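Local coordinates for protein cytosolic IMP-GMP specific 5'-nucleotidase (Legionella pneumophila subsp. pneumophila, PDB 4OHF) that probably acts as a magnesium-dependent 5'-nucleotidase of the HAD clan, removing the phosphate from IMP and GMP, at residues I366-S370 / Q371-Q375; I331-Q334 / I335-L338. All coordinates share one frame; numbering follows the deposited sequence.

Interaction 1. Residues I366-S370 / Q371-Q375; sequences IDESS and QQYDQ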
ATOM      1  N   ILE B 366      40.182 -29.571  23.701  1.00 48.38           N
ATOM      2  CA  ILE B 366      40.110 -29.845  22.273  1.00 48.67           C
ATOM      3  C   ILE B 366      41.269 -29.171  21.543  1.00 50.18           C
ATOM      4  O   ILE B 366      41.927 -29.786  20.706  1.00 49.49           O
ATOM      5  CB  ILE B 366      38.762 -29.369  21.712  1.00 48.86           C
ATOM      6  CG1 ILE B 366      37.635 -30.169  22.389  1.00 48.01           C
ATOM      7  CG2 ILE B 366      38.732 -29.522  20.200  1.00 47.14           C
ATOM      8  CD1 ILE B 366      36.227 -29.664  22.103  1.00 43.58           C
ATOM      9  N   ASP B 367      41.526 -27.910  21.864  1.00 51.61           N
ATOM     10  CA  ASP B 367      42.642 -27.206  21.240  1.00 54.72           C
ATOM     11  C   ASP B 367      43.951 -27.910  21.601  1.00 55.21           C
ATOM     12  O   ASP B 367      44.822 -28.099  20.757  1.00 56.78           O
ATOM     13  CB  ASP B 367      42.710 -25.745  21.717  1.00 55.30           C
ATOM     14  CG  ASP B 367      41.788 -24.822  20.934  1.00 55.82           C
ATOM     15  OD1 ASP B 367      41.633 -23.650  21.345  1.00 56.03           O
ATOM     16  OD2 ASP B 367      41.228 -25.261  19.906  1.00 56.53           O
ATOM     17  N   GLU B 368      44.074 -28.304  22.865  1.00 55.01           N
ATOM     18  CA  GLU B 368      45.278 -28.961  23.363  1.00 53.69           C
ATOM     19  C   GLU B 368      45.301 -30.484  23.168  1.00 53.04           C
ATOM     20  O   GLU B 368      46.341 -31.121  23.351  1.00 53.31           O
ATOM     21  CB  GLU B 368      45.452 -28.614  24.850  1.00 54.51           C
ATOM     22  CG  GLU B 368      45.704 -27.122  25.116  1.00 55.68           C
ATOM     23  CD  GLU B 368      45.647 -26.760  26.593  1.00 57.83           C
ATOM     24  OE1 GLU B 368      45.932 -27.638  27.432  1.00 59.55           O
ATOM     25  OE2 GLU B 368      45.331 -25.595  26.921  1.00 58.69           O
ATOM     26  N   SER B 369      44.165 -31.062  22.785  1.00 51.80           N
ATOM     27  CA  SER B 369      44.051 -32.511  22.583  1.00 49.55           C
ATOM     28  C   SER B 369      44.518 -33.215  23.857  1.00 48.99           C
ATOM     29  O   SER B 369      45.375 -34.086  23.819  1.00 48.88           O
ATOM     30  CB  SER B 369      44.904 -32.945  21.380  1.00 48.22           C
ATOM     31  OG  SER B 369      44.402 -34.119  20.756  1.00 45.18           O
ATOM     32  N   SER B 370      43.936 -32.830  24.990  1.00 49.56           N
ATOM     33  CA  SER B 370      44.308 -33.383  26.293  1.00 48.39           C
ATOM     34  C   SER B 370      43.121 -33.851  27.128  1.00 48.58           C
ATOM     35  O   SER B 370      42.010 -33.367  26.966  1.00 46.43           O
ATOM     36  CB  SER B 370      45.073 -32.326  27.081  1.00 47.15           C
ATOM     37  OG  SER B 370      44.897 -32.521  28.470  1.00 48.58           O
ATOM     38  N   GLN B 371      43.365 -34.775  28.048  1.00 50.06           N
ATOM     39  CA  GLN B 371      42.285 -35.270  28.889  1.00 52.17           C
ATOM     40  C   GLN B 371      42.456 -34.949  30.369  1.00 53.43           C
ATOM     41  O   GLN B 371      41.787 -35.536  31.225  1.00 55.72           O
ATOM     42  CB  GLN B 371      42.098 -36.783  28.687  1.00 51.12           C
ATOM     43  CG  GLN B 371      43.375 -37.592  28.674  1.00 51.52           C
ATOM     44  CD  GLN B 371      43.114 -39.090  28.573  1.00 52.19           C
ATOM     45  OE1 GLN B 371      42.204 -39.631  29.231  1.00 49.85           O
ATOM     46  NE2 GLN B 371      43.924 -39.773  27.759  1.00 50.04           N
ATOM     47  N   GLN B 372      43.325 -33.992  30.669  1.00 54.72           N
ATOM     48  CA  GLN B 372      43.587 -33.605  32.054  1.00 56.35           C
ATOM     49  C   GLN B 372      42.461 -32.759  32.665  1.00 56.92           C
ATOM     50  O   GLN B 372      42.315 -32.687  33.887  1.00 57.82           O
ATOM     51  CB  GLN B 372      44.910 -32.842  32.123  1.00 56.69           C
ATOM     52  CG  GLN B 372      44.884 -31.525  31.367  1.00 60.08           C
ATOM     53  CD  GLN B 372      46.275 -31.007  31.035  1.00 63.29           C
ATOM     54  OE1 GLN B 372      46.991 -31.590  30.202  1.00 63.24           O
ATOM     55  NE2 GLN B 372      46.673 -29.909  31.685  1.00 63.27           N
ATOM     56  N   TYR B 373      41.666 -32.117  31.818  1.00 56.82           N
ATOM     57  CA  TYR B 373      40.573 -31.283  32.298  1.00 58.17           C
ATOM     58  C   TYR B 373      39.277 -32.083  32.352  1.00 59.74           C
ATOM     59  O   TYR B 373      38.269 -31.626  32.900  1.00 58.24           O
ATOM     60  CB  TYR B 373      40.371 -30.099  31.361  1.00 56.61           C
ATOM     61  CG  TYR B 373      41.647 -29.432  30.942  1.00 56.67           C
ATOM     62  CD1 TYR B 373      42.390 -28.673  31.837  1.00 55.93           C
ATOM     63  CD2 TYR B 373      42.124 -29.572  29.639  1.00 56.84           C
ATOM     64  CE1 TYR B 373      43.580 -28.067  31.442  1.00 57.76           C
ATOM     65  CE2 TYR B 373      43.310 -28.974  29.237  1.00 56.66           C
ATOM     66  CZ  TYR B 373      44.031 -28.226  30.138  1.00 57.00           C
ATOM     67  OH  TYR B 373      45.205 -27.640  29.725  1.00 59.80           O
ATOM     68  N   ASP B 374      39.310 -33.274  31.766  1.00 61.71           N
ATOM     69  CA  ASP B 374      38.135 -34.128  31.718  1.00 62.58           C
ATOM     70  C   ASP B 374      37.434 -34.295  33.064  1.00 62.54           C
ATOM     71  O   ASP B 374      36.210 -34.397  33.117  1.00 62.35           O
ATOM     72  CB  ASP B 374      38.498 -35.492  31.111  1.00 62.87           C
ATOM     73  CG  ASP B 374      38.561 -35.458  29.579  1.00 64.40           C
ATOM     74  OD1 ASP B 374      38.774 -36.530  28.968  1.00 66.67           O
ATOM     75  OD2 ASP B 374      38.393 -34.372  28.977  1.00 62.52           O
ATOM     76  N   GLN B 375      38.186 -34.305  34.157  1.00 63.41           N
ATOM     77  CA  GLN B 375      37.545 -34.455  35.455  1.00 62.84           C
ATOM     78  C   GLN B 375      36.745 -33.204  35.805  1.00 62.33           C
ATOM     79  O   GLN B 375      35.540 -33.273  36.064  1.00 62.67           O
ATOM     80  CB  GLN B 375      38.576 -34.724  36.548  1.00 64.06           C
ATOM     81  CG  GLN B 375      37.935 -35.023  37.891  1.00 67.06           C
ATOM     82  CD  GLN B 375      36.758 -35.987  37.760  1.00 68.97           C
ATOM     83  OE1 GLN B 375      36.907 -37.107  37.269  1.00 69.50           O
ATOM     84  NE2 GLN B 375      35.582 -35.548  38.194  1.00 70.27           N
TER
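The ring of Tyr373 has Glu368 OE1 at its edge, in plane, while the CG of its own neighbour Gln372 sits 3.5 Å above one face, over the ring centre. Ser370 OG approaches the ring obliquely. The turn they build is the tip of a helical hairpin: helix 338-367 ends in a Schellman motif, with Ser369 as the positive-phi C-prime residue and Ser370 N directed at Ser365 O, and the chain then turns back into helix 374-399. The phenol reaches back across this turn and gives a hydrogen bond to Glu368 OE1. Its modelled length, 2.4 Å between Tyr373 OH and that oxygen, is doubtful at this resolution. The carboxylate and ring planes stand 75° apart and the two side chains cross nearly perpendicularly, with an extended glutamate chain carrying its head group out to the hydroxyl. Arg364 adds a weak hydrogen bond to the same hydroxyl and a long, weak ion pair to Glu368 OE2, and the ring also touches Leu361 and Ser365 one turn or more back along the first helix. Nearby, at the end of the first helix, Asp367 OD2 is hydrogen-bonded to His197 and Tyr201 of the second subunit.

Ser370 holds the middle of the turn. Its hydroxyl lies opposite the backbone N and beside the carbonyl carbon (chi1 152°), which directs it along the outgoing chain. There it donates to Gln372 OE1 at 2.9 Å from Ser370 OG, meeting that oxygen almost broadside to its C=O bond and tilted out of the carboxamide plane. The same hydroxyl oxygen closes an ST turn by accepting Gln372 N, 3.1 Å from Ser370 OG, through an almost straight N-H...O angle of 177°.

Interaction 2. Residues I331-Q334 / I335-L338; sequences IASQ and IRAL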
ATOM      1  N   ILE B 331       4.070  -2.203  39.346  1.00 41.95           N
ATOM      2  CA  ILE B 331       5.070  -1.740  40.300  1.00 40.78           C
ATOM      3  C   ILE B 331       4.906  -2.517  41.605  1.00 39.30           C
ATOM      4  O   ILE B 331       5.869  -3.063  42.142  1.00 39.48           O
ATOM      5  CB  ILE B 331       4.907  -0.229  40.633  1.00 41.66           C
ATOM      6  CG1 ILE B 331       4.786   0.600  39.351  1.00 39.84           C
ATOM      7  CG2 ILE B 331       6.097   0.248  41.470  1.00 40.26           C
ATOM      8  CD1 ILE B 331       6.053   0.740  38.590  1.00 40.92           C
ATOM      9  N   ALA B 332       3.676  -2.560  42.108  1.00 38.39           N
ATOM     10  CA  ALA B 332       3.391  -3.257  43.360  1.00 37.37           C
ATOM     11  C   ALA B 332       3.914  -4.679  43.293  1.00 36.93           C
ATOM     12  O   ALA B 332       4.455  -5.194  44.269  1.00 36.66           O
ATOM     13  CB  ALA B 332       1.891  -3.254  43.650  1.00 34.55           C
ATOM     14  N   SER B 333       3.755  -5.308  42.136  1.00 36.56           N
ATOM     15  CA  SER B 333       4.234  -6.667  41.957  1.00 38.71           C
ATOM     16  C   SER B 333       5.756  -6.793  41.813  1.00 39.21           C
ATOM     17  O   SER B 333       6.346  -7.763  42.275  1.00 39.02           O
ATOM     18  CB  SER B 333       3.548  -7.311  40.753  1.00 37.26           C
ATOM     19  OG  SER B 333       2.195  -7.594  41.054  1.00 39.73           O
ATOM     20  N   GLN B 334       6.403  -5.828  41.176  1.00 41.34           N
ATOM     21  CA  GLN B 334       7.853  -5.926  41.017  1.00 45.13           C
ATOM     22  C   GLN B 334       8.542  -5.762  42.379  1.00 46.47           C
ATOM     23  O   GLN B 334       9.625  -6.315  42.616  1.00 48.20           O
ATOM     24  CB  GLN B 334       8.353  -4.870  40.023  1.00 45.85           C
ATOM     25  CG  GLN B 334       7.752  -5.009  38.615  1.00 49.87           C
ATOM     26  CD  GLN B 334       8.206  -3.909  37.653  1.00 51.96           C
ATOM     27  OE1 GLN B 334       9.327  -3.932  37.142  1.00 52.98           O
ATOM     28  NE2 GLN B 334       7.333  -2.936  37.416  1.00 53.33           N
ATOM     29  N   ILE B 335       7.902  -5.006  43.268  1.00 45.09           N
ATOM     30  CA  ILE B 335       8.415  -4.772  44.604  1.00 45.00           C
ATOM     31  C   ILE B 335       8.264  -6.042  45.438  1.00 46.67           C
ATOM     32  O   ILE B 335       9.150  -6.413  46.199  1.00 47.69           O
ATOM     33  CB  ILE B 335       7.635  -3.649  45.296  1.00 45.18           C
ATOM     34  CG1 ILE B 335       7.696  -2.378  44.449  1.00 45.11           C
ATOM     35  CG2 ILE B 335       8.188  -3.428  46.700  1.00 43.49           C
ATOM     36  CD1 ILE B 335       6.976  -1.188  45.050  1.00 44.90           C
ATOM     37  N   ARG B 336       7.121  -6.700  45.302  1.00 48.45           N
ATOM     38  CA  ARG B 336       6.848  -7.929  46.033  1.00 48.86           C
ATOM     39  C   ARG B 336       7.706  -9.060  45.510  1.00 48.53           C
ATOM     40  O   ARG B 336       7.783 -10.124  46.121  1.00 49.86           O
ATOM     41  CB  ARG B 336       5.380  -8.311  45.885  1.00 48.06           C
ATOM     42  CG  ARG B 336       4.525  -8.019  47.114  1.00 52.41           C
ATOM     43  CD  ARG B 336       3.118  -7.617  46.699  1.00 54.32           C
ATOM     44  NE  ARG B 336       2.699  -8.320  45.491  1.00 57.25           N
ATOM     45  CZ  ARG B 336       1.751  -7.893  44.659  1.00 59.91           C
ATOM     46  NH1 ARG B 336       1.105  -6.751  44.900  1.00 59.01           N
ATOM     47  NH2 ARG B 336       1.460  -8.603  43.572  1.00 59.92           N
ATOM     48  N   ALA B 337       8.361  -8.828  44.381  1.00 47.83           N
ATOM     49  CA  ALA B 337       9.170  -9.863  43.768  1.00 47.50           C
ATOM     50  C   ALA B 337      10.646  -9.551  43.882  1.00 47.39           C
ATOM     51  O   ALA B 337      11.498 -10.358  43.475  1.00 47.87           O
ATOM     52  CB  ALA B 337       8.769 -10.036  42.298  1.00 43.97           C
ATOM     53  N   LEU B 338      10.950  -8.389  44.446  1.00 46.31           N
ATOM     54  CA  LEU B 338      12.338  -7.978  44.599  1.00 46.77           C
ATOM     55  C   LEU B 338      13.245  -9.061  45.164  1.00 46.14           C
ATOM     56  O   LEU B 338      14.163  -9.517  44.494  1.00 47.49           O
ATOM     57  CB  LEU B 338      12.436  -6.724  45.465  1.00 46.53           C
ATOM     58  CG  LEU B 338      12.628  -5.411  44.690  1.00 47.35           C
ATOM     59  CD1 LEU B 338      12.910  -4.303  45.692  1.00 46.34           C
ATOM     60  CD2 LEU B 338      13.789  -5.518  43.705  1.00 42.23           C
TER
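Ser333 OG lies 2.8 Å from Arg336 NH2, at an angle too poor for a hydrogen bond; two carbonyl oxygens, those of Phe401 and of Glu329 one turn earlier, lie within its hydrogen-bonding reach and must share its single proton or take it in turn. The hydroxyl thereby ties helix 327-336 to the loop around Phe401 and Tyr402. The arginine chain, bent at chi2 and chi3, folds back along its own helix and lays one guanidinium face over Ala332 O, 3.4 Å from the plane and displaced toward the rim, with Ser333 CA over the same face. Arg336 NH1 also comes within 3.8 Å of Ala332 CB and makes a long, weak ion pair with Glu329. The charged group thus lies over a carbonyl oxygen that already accepts Arg336 N.

Along another side, Ile331 CG2 meets Ile335 CD1 at 4.0 Å, an i to i+4 apolar contact; Ile335 and Gln334 also pack on Ile459 of the second subunit, and Leu338 on its Leu463. Ile335 N bonds to Ile331 O at 3.0 Å and Arg336 N to Ala332 O at 3.2 Å. These i to i+4 bonds are joined by i to i+3 bonds, a weak one from Ala337 N to Gln334 O and another from Leu338 N to Ile335 O, as in a 3-10 turn, at the C-terminal end of helix 327-336, where it meets helix 338-367.

Overall arrangement
Helix 338-367 separates the two contacts: interaction 2 lies where helix 327-336 hands over to it, interaction 1 where it ends and the chain turns back into helix 374-399. Their centres are about 46 Å apart and their nearest atoms about 33 Å, so they do not touch. The centre of interaction 2, which is partly buried, lies about 19 Å from the centre of the chain; that of interaction 1, a surface turn at the far end of the projecting hairpin, lies about 55 Å from it. Both reach the second subunit. Neither belongs to the magnesium site of Asp23, Asp25 and Asp303 or to the GMP pocket of Arg86, Tyr87 and Tyr421.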